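Local atomic coordinates of anthranilate-CoA ligase (Stigmatella aurantiaca, PDB entry 4WV3), a protein that belongs to the ANL superfamily of AMP-binding enzymes, pairing an AMP-binding domain with a smaller C-terminal domain, and is seen here with 5'-O-[(S)-[(2-aminobenzoyl)oxy](hydroxy)phosphoryl]adenosine bound. Residues D312-G316 / S328-I334; L204-D210 / R288-S292; R335-K341 / D402-W408; T195-V201 / I229-V234. The contacts are given in a common frame with arbitrary orientation. Residues are numbered along the deposited sequence.

How the interactions relate
The four contacts are spread around the mixed sheet of the AMP-binding domain and the loop after it. Along the chain, interaction 4 and interaction 2 alternate their segments; interaction 1 follows and interaction 3 comes last. Strands 289-292 and 313-318 are parallel neighbours in the sheet, so interactions 1 and 2, about 11 Å apart between centres, share backbone pairing. Interaction 4 lies about 10 Å from interaction 2 between centres, because helix 191-204 runs straight into 204-210. The loop that leaves interaction 1 at I334 enters interaction 3 at R335, centres about 10 Å apart. Interactions 3 and 4, about 23 Å apart between centres, do not touch; interaction 1 touches all the others and reaches the ligand.

Interaction 1: D312-G316 / S328-I334; sequences DIIDG and SNRPGDI. With 3UK (5'-O-[(S)-[(2-aminobenzoyl)oxy](hydroxy)phosphoryl]adenosine), chain C.
Within strand 313-318, one carbonyl is tied to a neighbouring loop while the next faces a ligand. Residues 313-316 are extended and meet 328-334, which is strand-like only at S328 before it turns away. G316 and S328 form an antiparallel non-hydrogen-bonded pair with CA atoms 3.8 Å apart; a CB on G316 would clash with that of S328. Next to this pair, D315 O accepts twice from N329: from its backbone N at 3.1 Å and, with chi1 m, from its ND2 at 2.5 Å. ND2 also reaches S338 O, and OD1 takes R335 N, so both ends of the amide are used. S328 OG donates to N329 O over 2.8 Å and receives W199 NE1. R330 N to D333 O is 2.9 Å and D333 N to R330 O 2.8 Å.

Apolar packing is centred on I314 (m, m): its CD1 lies 3.8 Å from I334 CD1 and 4.3 Å from P331 CD. Separately, I314 CG2 makes a close van der Waals approach of 3.3 Å to N329 O. I334 CD1 also touches D312 CB at 3.6 Å, while the D312 carboxylate pairs with K306. In the ligand pocket, 3UK N20 donates to D315 OD1 at 2.9 Å and weakly to G316 O at 2.8 Å. With D315 O taken by N329, the D315 carboxylate and G316 carbonyl present two acceptors to the amino group of the adenine.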
# COMPACT_ATOMS: atom_id res chain seq x y z
N ASP A 312 -4.02 -8.76 -17.96
CA ASP A 312 -3.18 -9.42 -16.98
C ASP A 312 -3.03 -8.56 -15.73
O ASP A 312 -2.95 -7.33 -15.82
CB ASP A 312 -1.80 -9.70 -17.56
CG ASP A 312 -1.83 -10.70 -18.70
OD1 ASP A 312 -1.12 -10.48 -19.70
OD2 ASP A 312 -2.56 -11.71 -18.59
N ILE A 313 -3.00 -9.20 -14.57
CA ILE A 313 -2.72 -8.49 -13.33
C ILE A 313 -1.30 -8.78 -12.86
O ILE A 313 -0.91 -9.94 -12.73
CB ILE A 313 -3.70 -8.88 -12.20
CG1 ILE A 313 -5.13 -8.48 -12.58
CG2 ILE A 313 -3.30 -8.21 -10.90
CD1 ILE A 313 -6.12 -8.71 -11.46
N ILE A 314 -0.53 -7.73 -12.60
CA ILE A 314 0.83 -7.88 -12.11
C ILE A 314 0.85 -7.88 -10.59
O ILE A 314 0.68 -6.83 -9.96
CB ILE A 314 1.76 -6.77 -12.65
CG1 ILE A 314 1.73 -6.74 -14.18
CG2 ILE A 314 3.18 -6.97 -12.13
CD1 ILE A 314 2.14 -8.05 -14.82
N ASP A 315 1.05 -9.05 -10.00
CA ASP A 315 1.16 -9.17 -8.55
C ASP A 315 2.61 -9.05 -8.10
O ASP A 315 3.49 -9.72 -8.63
CB ASP A 315 0.57 -10.50 -8.07
CG ASP A 315 0.65 -10.67 -6.56
OD1 ASP A 315 0.56 -9.65 -5.84
OD2 ASP A 315 0.80 -11.82 -6.10
N GLY A 316 2.84 -8.18 -7.12
CA GLY A 316 4.17 -7.99 -6.58
C GLY A 316 4.13 -7.58 -5.12
O GLY A 316 3.27 -6.80 -4.71
N SER A 328 8.31 -9.12 -7.95
CA SER A 328 7.14 -8.89 -8.80
C SER A 328 7.06 -9.81 -10.00
O SER A 328 8.05 -10.42 -10.41
CB SER A 328 7.12 -7.44 -9.28
OG SER A 328 6.01 -7.21 -10.13
N ASN A 329 5.86 -9.91 -10.56
CA ASN A 329 5.66 -10.54 -11.86
C ASN A 329 5.94 -9.52 -12.95
O ASN A 329 6.15 -8.35 -12.67
CB ASN A 329 4.23 -11.08 -11.98
CG ASN A 329 3.97 -12.25 -11.06
OD1 ASN A 329 4.19 -13.41 -11.41
ND2 ASN A 329 3.47 -11.95 -9.86
N ARG A 330 5.93 -9.98 -14.20
CA ARG A 330 6.23 -9.11 -15.33
C ARG A 330 5.25 -9.36 -16.46
O ARG A 330 4.71 -10.46 -16.58
CB ARG A 330 7.67 -9.36 -15.81
CG ARG A 330 8.73 -8.87 -14.84
CD ARG A 330 10.00 -9.69 -14.95
NE ARG A 330 10.98 -9.29 -13.95
CZ ARG A 330 10.96 -9.68 -12.68
NH1 ARG A 330 10.00 -10.49 -12.25
NH2 ARG A 330 11.90 -9.27 -11.83
N PRO A 331 5.01 -8.34 -17.30
CA PRO A 331 4.12 -8.47 -18.46
C PRO A 331 4.43 -9.70 -19.31
O PRO A 331 3.52 -10.32 -19.85
CB PRO A 331 4.40 -7.19 -19.25
CG PRO A 331 4.75 -6.20 -18.21
CD PRO A 331 5.52 -6.96 -17.17
N GLY A 332 5.71 -10.06 -19.41
CA GLY A 332 6.12 -11.22 -20.18
C GLY A 332 6.22 -12.50 -19.37
O GLY A 332 6.27 -13.59 -19.93
N ASP A 333 6.24 -12.36 -18.04
CA ASP A 333 6.39 -13.53 -17.17
C ASP A 333 5.47 -13.46 -15.96
O ASP A 333 5.73 -12.72 -15.01
CB ASP A 333 7.85 -13.67 -16.73
CG ASP A 333 8.12 -14.97 -16.00
OD1 ASP A 333 7.30 -15.91 -16.14
OD2 ASP A 333 9.14 -15.07 -15.30
N ILE A 334 4.39 -14.23 -16.00
CA ILE A 334 3.42 -14.26 -14.91
C ILE A 334 3.12 -15.68 -14.46
O ILE A 334 2.77 -16.54 -15.27
CB ILE A 334 2.08 -13.60 -15.32
CG1 ILE A 334 2.28 -12.13 -15.67
CG2 ILE A 334 1.04 -13.75 -14.21
CD1 ILE A 334 1.01 -11.42 -16.05
C10 3UK C . 2.37 -7.90 2.66
C15 3UK C . 2.15 -8.88 0.37
C17 3UK C . 1.90 -11.05 -0.51
C21 3UK C . 3.70 -8.46 3.09
C26 3UK C . 3.15 -2.46 -0.06
C28 3UK C . 3.28 -2.91 -2.43
O01 3UK C . 1.62 -3.38 1.57
C02 3UK C . 2.70 -2.86 1.40
O03 3UK C . 3.39 -2.27 2.49
P04 3UK C . 2.92 -2.51 3.99
O05 3UK C . 3.85 -1.70 4.95
O06 3UK C . 2.99 -4.05 4.41
C07 3UK C . 3.90 -4.93 3.73
C08 3UK C . 3.46 -6.34 3.98
O09 3UK C . 2.25 -6.61 3.24
N11 3UK C . 2.30 -7.81 1.24
C12 3UK C . 2.36 -6.65 0.51
N13 3UK C . 2.25 -6.97 -0.81
C14 3UK C . 2.12 -8.34 -0.92
N16 3UK C . 2.04 -10.22 0.55
N18 3UK C . 1.87 -10.61 -1.76
C19 3UK C . 1.97 -9.30 -2.02
N20 3UK C . 1.93 -8.83 -3.37
O22 3UK C . 3.52 -9.32 4.20
C23 3UK C . 4.47 -7.29 3.47
O24 3UK C . 5.40 -7.64 4.52
O25 3UK C . 1.50 -1.99 4.16
C27 3UK C . 2.87 -3.28 -1.12
C29 3UK C . 3.99 -1.68 -2.64
C30 3UK C . 4.27 -0.86 -1.58
C31 3UK C . 3.86 -1.23 -0.27
N32 3UK C . 4.16 -0.36 0.86

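Interaction 2: L204-D210 / R288-S292; sequences LGLRESD and RLCVS
Charge, hydrogen bonding and apolar packing share this contact. R288 extends toward the loop with chi1 p, chi2 and chi3 t, and grips D210 side-on in a bidentate salt bridge: NE to OD1 and NH2 to OD2, both 2.6 Å. R207 stacks flat on this guanidinium, centres 3.5 Å apart and planes at 16°, a like-charge pair beside the carboxylate.

Among the hydrogen bonds, R288 NH2 also reaches G205 O (3.1 Å), and a water joins L204 O (2.7 Å) to R288 NH1 (3.2 Å). R207-D210 forms a type I turn, D210 N to R207 O 3.1 Å, reinforced by R207 N to D210 OD2 at 3.0 Å. G205, at phi 86°, ends the helical path.

Apolar contact comes from L204 (t, p), whose CD1 lies 3.8 Å from V291 CG2 and 4.2 Å from L289 CD1; both strand residues point toward the loop. Here a helix-to-strand connection, from helix 191-204 to strand 211-214, packs against strand 289-292 of the mixed sheet in the AMP-binding domain.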
# COMPACT_ATOMS: atom_id res chain seq x y z
N LEU A 204 7.45 -2.95 -14.35
CA LEU A 204 6.09 -2.66 -14.79
C LEU A 204 6.09 -2.16 -16.23
O LEU A 204 5.21 -2.51 -17.02
CB LEU A 204 5.42 -1.64 -13.87
CG LEU A 204 3.97 -1.31 -14.23
CD1 LEU A 204 3.11 -2.56 -14.15
CD2 LEU A 204 3.42 -0.22 -13.32
N GLY A 205 7.08 -1.34 -16.56
CA GLY A 205 7.21 -0.81 -17.91
C GLY A 205 6.39 0.45 -18.13
O GLY A 205 5.84 0.65 -19.21
N LEU A 206 6.31 1.29 -17.11
CA LEU A 206 5.61 2.57 -17.22
C LEU A 206 6.25 3.47 -18.26
O LEU A 206 7.47 3.58 -18.33
CB LEU A 206 5.57 3.29 -15.87
CG LEU A 206 4.38 2.97 -14.95
CD1 LEU A 206 4.42 3.86 -13.72
CD2 LEU A 206 3.07 3.15 -15.70
N ARG A 207 5.42 4.11 -19.07
CA ARG A 207 5.89 5.02 -20.10
C ARG A 207 5.09 6.32 -20.11
O ARG A 207 4.09 6.45 -19.40
CB ARG A 207 5.86 4.34 -21.47
CG ARG A 207 4.54 3.67 -21.81
CD ARG A 207 4.75 2.45 -22.69
NE ARG A 207 3.49 1.82 -23.08
CZ ARG A 207 3.40 0.62 -23.64
NH1 ARG A 207 4.49 -0.09 -23.87
NH2 ARG A 207 2.21 0.13 -23.96
N GLU A 208 5.53 7.27 -20.92
CA GLU A 208 4.93 8.61 -20.96
C GLU A 208 3.47 8.60 -21.43
O GLU A 208 2.67 9.44 -21.01
CB GLU A 208 5.78 9.54 -21.84
CG GLU A 208 5.30 10.98 -21.90
CD GLU A 208 4.39 11.24 -23.09
OE1 GLU A 208 4.37 10.40 -24.02
OE2 GLU A 208 3.69 12.27 -23.09
N SER A 209 3.13 7.63 -22.27
CA SER A 209 1.77 7.54 -22.81
C SER A 209 0.79 6.91 -21.82
O SER A 209 -0.42 6.91 -22.06
CB SER A 209 1.77 6.75 -24.12
OG SER A 209 2.29 5.45 -23.92
N ASP A 210 1.31 6.38 -20.72
CA ASP A 210 0.48 5.72 -19.72
C ASP A 210 -0.31 6.69 -18.86
O ASP A 210 -0.02 7.89 -18.80
CB ASP A 210 1.33 4.81 -18.83
CG ASP A 210 1.59 3.45 -19.45
OD1 ASP A 210 0.69 2.92 -20.13
OD2 ASP A 210 2.70 2.92 -19.26
N ARG A 288 -4.38 -1.53 -19.93
CA ARG A 288 -3.48 -2.44 -20.62
C ARG A 288 -2.80 -3.35 -19.61
O ARG A 288 -2.36 -4.45 -19.95
CB ARG A 288 -2.43 -1.66 -21.44
CG ARG A 288 -1.36 -0.97 -20.62
CD ARG A 288 -0.36 -0.25 -21.52
NE ARG A 288 0.73 0.36 -20.77
CZ ARG A 288 1.91 -0.22 -20.56
NH1 ARG A 288 2.15 -1.43 -21.04
NH2 ARG A 288 2.85 0.41 -19.87
N LEU A 289 -2.73 -2.89 -18.37
CA LEU A 289 -2.14 -3.66 -17.28
C LEU A 289 -2.80 -3.33 -15.95
O LEU A 289 -3.26 -2.21 -15.73
CB LEU A 289 -0.64 -3.39 -17.18
CG LEU A 289 0.29 -4.19 -18.10
CD1 LEU A 289 1.74 -3.79 -17.87
CD2 LEU A 289 0.10 -5.68 -17.89
N CYS A 290 -2.84 -4.32 -15.07
CA CYS A 290 -3.33 -4.12 -13.71
C CYS A 290 -2.28 -4.59 -12.71
O CYS A 290 -1.49 -5.49 -13.01
CB CYS A 290 -4.65 -4.86 -13.48
SG CYS A 290 -6.06 -4.17 -14.38
N VAL A 291 -2.26 -3.98 -11.54
CA VAL A 291 -1.29 -4.32 -10.50
C VAL A 291 -1.99 -4.65 -9.19
O VAL A 291 -2.94 -3.97 -8.79
CB VAL A 291 -0.30 -3.16 -10.27
CG1 VAL A 291 0.74 -3.54 -9.22
CG2 VAL A 291 0.38 -2.76 -11.57
N SER A 292 -1.53 -5.71 -8.53
CA SER A 292 -2.09 -6.12 -7.24
C SER A 292 -0.99 -6.25 -6.19
O SER A 292 0.11 -6.72 -6.49
CB SER A 292 -2.84 -7.44 -7.38
OG SER A 292 -3.35 -7.87 -6.13
O HOH W 1 4.76 -2.76 -19.67

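Interaction 3: R335-K341 / D402-W408; sequences RPGSSGK and DADGYYW
R335 anchors the contact through a salt-bridge network: its NH1 bonds D402 OD2 at 2.8 Å and D404 OD2 at 3.1 Å, and its NH2 reaches D404 OD2 at 3.2 Å. D402 OD2 additionally accepts W408 NE1 at 3.0 Å. Two backbone bonds join the segments: S339 N to Y407 O (2.7 Å) and Y407 N to G340 O (3.1 Å). A type II turn over R335-S338, with G337 at phi 103°, precedes them.

Y406 (chi1 m) is sandwiched. R335 CD sits 3.8 Å from its ring centroid over one face, and K341 lies over the opposite one, CE at 3.5 Å in a CH-pi contact and NZ at 4.0 Å in a cation-pi contact. S338 CB packs 3.7 Å from the centroid of the five-membered ring of W408.

R335 thus joins loop 335-341, by charge and ring contact, to the hairpin connection between strands 392-401 and 407-412 and the start of the second strand; K341 adds the cation-pi contact, its salt bridge going to D333.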
# COMPACT_ATOMS: atom_id res chain seq x y z
N ARG A 335 3.26 -15.93 -13.16
CA ARG A 335 2.76 -17.16 -12.57
C ARG A 335 1.68 -16.83 -11.55
O ARG A 335 1.97 -16.35 -10.46
CB ARG A 335 3.90 -17.96 -11.92
CG ARG A 335 3.42 -19.20 -11.17
CD ARG A 335 4.49 -20.27 -11.13
NE ARG A 335 4.81 -20.77 -12.46
CZ ARG A 335 5.62 -21.79 -12.71
NH1 ARG A 335 6.19 -22.44 -11.71
NH2 ARG A 335 5.85 -22.17 -13.96
N PRO A 336 0.41 -17.07 -11.93
CA PRO A 336 -0.76 -16.74 -11.11
C PRO A 336 -0.70 -17.32 -9.70
O PRO A 336 -0.55 -18.54 -9.54
CB PRO A 336 -1.92 -17.38 -11.90
CG PRO A 336 -1.44 -17.40 -13.31
CD PRO A 336 0.04 -17.67 -13.22
N GLY A 337 -0.80 -16.46 -8.70
CA GLY A 337 -0.78 -16.89 -7.32
C GLY A 337 0.55 -16.63 -6.64
O GLY A 337 0.65 -16.67 -5.41
N SER A 338 1.58 -16.37 -7.44
CA SER A 338 2.92 -16.16 -6.90
C SER A 338 3.31 -14.68 -6.91
O SER A 338 2.64 -13.86 -7.54
CB SER A 338 3.95 -16.95 -7.71
OG SER A 338 4.10 -16.42 -9.01
N SER A 339 4.39 -14.36 -6.21
CA SER A 339 4.90 -12.99 -6.16
C SER A 339 5.89 -12.74 -7.30
O SER A 339 6.48 -11.67 -7.39
CB SER A 339 5.56 -12.71 -4.81
OG SER A 339 4.63 -12.83 -3.75
N GLY A 340 6.07 -13.74 -8.15
CA GLY A 340 6.92 -13.61 -9.32
C GLY A 340 8.39 -13.86 -9.08
O GLY A 340 8.77 -14.78 -8.35
N LYS A 341 9.23 -13.04 -9.71
CA LYS A 341 10.67 -13.20 -9.67
C LYS A 341 11.32 -12.00 -8.97
O LYS A 341 10.71 -10.94 -8.88
CB LYS A 341 11.22 -13.34 -11.10
CG LYS A 341 10.73 -14.57 -11.84
CD LYS A 341 11.44 -15.82 -11.36
CE LYS A 341 10.95 -17.05 -12.11
NZ LYS A 341 11.15 -16.93 -13.58
N ASP A 402 9.54 -21.88 -6.03
CA ASP A 402 9.20 -22.95 -6.96
C ASP A 402 10.42 -23.69 -7.47
O ASP A 402 11.56 -23.28 -7.24
CB ASP A 402 8.44 -22.38 -8.16
CG ASP A 402 6.94 -22.37 -7.95
OD1 ASP A 402 6.50 -22.68 -6.83
OD2 ASP A 402 6.21 -22.05 -8.91
N ALA A 403 10.18 -24.78 -8.19
CA ALA A 403 11.24 -25.49 -8.88
C ALA A 403 11.61 -24.71 -10.14
O ALA A 403 12.64 -24.96 -10.76
CB ALA A 403 10.81 -26.90 -9.23
N ASP A 404 10.75 -23.76 -10.51
CA ASP A 404 10.99 -22.90 -11.66
C ASP A 404 11.50 -21.53 -11.24
O ASP A 404 11.75 -20.66 -12.08
CB ASP A 404 9.71 -22.77 -12.49
CG ASP A 404 9.30 -24.07 -13.14
OD1 ASP A 404 10.19 -24.85 -13.55
OD2 ASP A 404 8.08 -24.32 -13.25
N GLY A 405 11.64 -21.33 -9.93
CA GLY A 405 12.20 -20.09 -9.41
C GLY A 405 11.19 -19.03 -9.02
O GLY A 405 11.53 -17.86 -8.89
N TYR A 406 9.93 -19.44 -8.83
CA TYR A 406 8.88 -18.49 -8.47
C TYR A 406 8.64 -18.43 -6.96
O TYR A 406 8.61 -19.45 -6.28
CB TYR A 406 7.58 -18.84 -9.20
CG TYR A 406 7.65 -18.63 -10.70
CD1 TYR A 406 8.03 -19.66 -11.54
CD2 TYR A 406 7.35 -17.39 -11.26
CE1 TYR A 406 8.10 -19.47 -12.91
CE2 TYR A 406 7.41 -17.20 -12.63
CZ TYR A 406 7.79 -18.24 -13.45
OH TYR A 406 7.85 -18.05 -14.81
N TYR A 407 8.47 -17.21 -6.46
CA TYR A 407 8.27 -16.98 -5.03
C TYR A 407 6.80 -17.03 -4.63
O TYR A 407 5.97 -16.31 -5.19
CB TYR A 407 8.88 -15.64 -4.62
CG TYR A 407 10.38 -15.67 -4.45
CD1 TYR A 407 11.22 -15.78 -5.56
CD2 TYR A 407 10.96 -15.58 -3.19
CE1 TYR A 407 12.59 -15.81 -5.40
CE2 TYR A 407 12.33 -15.61 -3.03
CZ TYR A 407 13.14 -15.72 -4.14
OH TYR A 407 14.51 -15.75 -3.99
N TRP A 408 6.48 -17.87 -3.65
CA TRP A 408 5.12 -17.99 -3.16
C TRP A 408 5.00 -17.55 -1.70
O TRP A 408 5.76 -18.01 -0.85
CB TRP A 408 4.61 -19.42 -3.32
CG TRP A 408 4.40 -19.82 -4.74
CD1 TRP A 408 5.36 -20.14 -5.66
CD2 TRP A 408 3.14 -19.95 -5.42
NE1 TRP A 408 4.78 -20.46 -6.86
CE2 TRP A 408 3.42 -20.35 -6.74
CE3 TRP A 408 1.81 -19.77 -5.03
CZ2 TRP A 408 2.41 -20.57 -7.68
CZ3 TRP A 408 0.81 -19.99 -5.97
CH2 TRP A 408 1.12 -20.38 -7.28

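Interaction 4: T195-V201 / I229-V234; sequences TAQLWGV and IFPWYV
Helices that cross nearly at right angles meet over a small patch, so one large side chain and one small residue can settle the fit. The segments 195-201 and 229-234 cross at -96°, their axes 9.1 Å apart at closest, with A196 and F230 nearest at 4.7 Å between CA atoms. The first contains a wider pi-type turn at 196-201; the second is kinked at P231, whose nitrogen has no bond to the preceding turn.

F230 (chi1 m) is the knob, set in a hole formed by T195, A196, W199 and G200. Its CD1 lies 3.4 Å from A196 CA, its CE2 3.5 Å from W199 CE3, and T195 O is over one ring face. A side chain at G200 would be tight against F230. A196 in turn is a small bump on Y233 (chi1 t), CB 4.0 Å from the ring centroid in a CH-pi contact. V201 CG2 fills in beside V234 CG1 at 3.6 Å. At the periphery Y233 OH donates to Q197 OE1 at 3.0 Å, and a water joins F230 O (2.5 Å) to A196 O (3.3 Å, weak).

Around the crossing, H324 meets the rings of both F230 and W199, while helices 14-17 and 71-83 pack against I229 and W232 of helix 221-234.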
# COMPACT_ATOMS: atom_id res chain seq x y z
N THR A 195 13.06 3.64 -6.66
CA THR A 195 11.93 2.73 -6.76
C THR A 195 11.19 2.94 -8.08
O THR A 195 10.66 1.99 -8.66
CB THR A 195 10.94 2.90 -5.59
OG1 THR A 195 10.54 4.27 -5.49
CG2 THR A 195 11.57 2.45 -4.28
N ALA A 196 11.15 4.18 -8.55
CA ALA A 196 10.48 4.51 -9.80
C ALA A 196 11.18 3.86 -10.98
O ALA A 196 10.54 3.47 -11.96
CB ALA A 196 10.41 6.02 -9.99
N GLN A 197 12.50 3.73 -10.88
CA GLN A 197 13.29 3.12 -11.95
C GLN A 197 13.33 1.60 -11.82
O GLN A 197 13.05 0.89 -12.78
CB GLN A 197 14.71 3.68 -11.94
CG GLN A 197 15.56 3.21 -13.11
CD GLN A 197 15.06 3.73 -14.44
OE1 GLN A 197 14.81 4.93 -14.60
NE2 GLN A 197 14.91 2.84 -15.41
N LEU A 198 13.66 1.12 -10.62
CA LEU A 198 13.86 -0.31 -10.39
C LEU A 198 12.62 -1.15 -10.64
O LEU A 198 12.72 -2.26 -11.18
CB LEU A 198 14.39 -0.55 -8.97
CG LEU A 198 15.82 -0.07 -8.69
CD1 LEU A 198 16.22 -0.38 -7.25
CD2 LEU A 198 16.80 -0.69 -9.68
N TRP A 199 11.45 -0.65 -10.27
CA TRP A 199 10.21 -1.39 -10.49
C TRP A 199 9.29 -0.72 -11.51
O TRP A 199 8.81 -1.38 -12.43
CB TRP A 199 9.46 -1.63 -9.18
CG TRP A 199 8.23 -2.45 -9.38
CD1 TRP A 199 8.14 -3.81 -9.35
CD2 TRP A 199 6.90 -1.97 -9.64
NE1 TRP A 199 6.85 -4.21 -9.58
CE2 TRP A 199 6.07 -3.10 -9.76
CE3 TRP A 199 6.35 -0.70 -9.79
CZ2 TRP A 199 4.70 -2.99 -10.02
CZ3 TRP A 199 4.99 -0.59 -10.04
CH2 TRP A 199 4.18 -1.73 -10.15
N GLY A 200 9.05 0.57 -11.33
CA GLY A 200 8.14 1.31 -12.19
C GLY A 200 8.47 1.22 -13.66
O GLY A 200 7.58 1.03 -14.50
N VAL A 201 9.75 1.34 -13.99
CA VAL A 201 10.20 1.30 -15.37
C VAL A 201 10.71 -0.08 -15.77
O VAL A 201 10.23 -0.67 -16.73
CB VAL A 201 11.31 2.34 -15.62
CG1 VAL A 201 11.84 2.23 -17.05
CG2 VAL A 201 10.79 3.75 -15.35
N ILE A 229 4.44 9.04 -7.92
CA ILE A 229 5.89 9.09 -8.08
C ILE A 229 6.36 8.37 -9.34
O ILE A 229 7.16 8.90 -10.11
CB ILE A 229 6.61 8.50 -6.85
CG1 ILE A 229 6.14 9.19 -5.57
CG2 ILE A 229 8.12 8.61 -7.01
CD1 ILE A 229 6.36 10.69 -5.58
N PHE A 230 5.86 7.15 -9.54
CA PHE A 230 6.27 6.34 -10.69
C PHE A 230 5.81 6.91 -12.05
O PHE A 230 6.63 7.03 -12.96
CB PHE A 230 5.84 4.87 -10.53
CG PHE A 230 6.39 4.19 -9.31
CD1 PHE A 230 7.33 4.80 -8.50
CD2 PHE A 230 5.97 2.91 -8.97
CE1 PHE A 230 7.83 4.17 -7.38
CE2 PHE A 230 6.46 2.27 -7.85
CZ PHE A 230 7.40 2.90 -7.05
N PRO A 231 4.52 7.26 -12.19
CA PRO A 231 4.11 7.78 -13.50
C PRO A 231 4.72 9.14 -13.84
O PRO A 231 5.06 9.38 -15.00
CB PRO A 231 2.59 7.90 -13.38
CG PRO A 231 2.34 8.02 -11.92
CD PRO A 231 3.37 7.15 -11.28
N TRP A 232 4.85 10.02 -12.85
CA TRP A 232 5.40 11.35 -13.09
C TRP A 232 6.90 11.29 -13.38
O TRP A 232 7.47 12.21 -13.96
CB TRP A 232 5.12 12.28 -11.92
CG TRP A 232 3.70 12.79 -11.90
CD1 TRP A 232 2.65 12.31 -12.62
CD2 TRP A 232 3.19 13.88 -11.12
NE1 TRP A 232 1.52 13.03 -12.34
CE2 TRP A 232 1.82 14.00 -11.43
CE3 TRP A 232 3.76 14.77 -10.20
CZ2 TRP A 232 1.01 14.97 -10.84
CZ3 TRP A 232 2.95 15.73 -9.62
CH2 TRP A 232 1.59 15.82 -9.94
N TYR A 233 7.53 10.20 -12.96
CA TYR A 233 8.95 9.99 -13.21
C TYR A 233 9.23 9.80 -14.70
O TYR A 233 10.32 10.11 -15.18
CB TYR A 233 9.45 8.77 -12.42
CG TYR A 233 10.92 8.45 -12.62
CD1 TYR A 233 11.91 9.23 -12.05
CD2 TYR A 233 11.30 7.34 -13.37
CE1 TYR A 233 13.25 8.93 -12.23
CE2 TYR A 233 12.63 7.04 -13.56
CZ TYR A 233 13.60 7.83 -12.99
OH TYR A 233 14.93 7.53 -13.17
N VAL A 234 8.23 9.31 -15.43
CA VAL A 234 8.36 9.09 -16.86
C VAL A 234 7.48 10.02 -17.68
O VAL A 234 7.48 9.96 -18.91
CB VAL A 234 8.04 7.63 -17.25
CG1 VAL A 234 8.99 6.68 -16.54
CG2 VAL A 234 6.60 7.29 -16.92
O HOH W 2 7.92 4.93 -13.44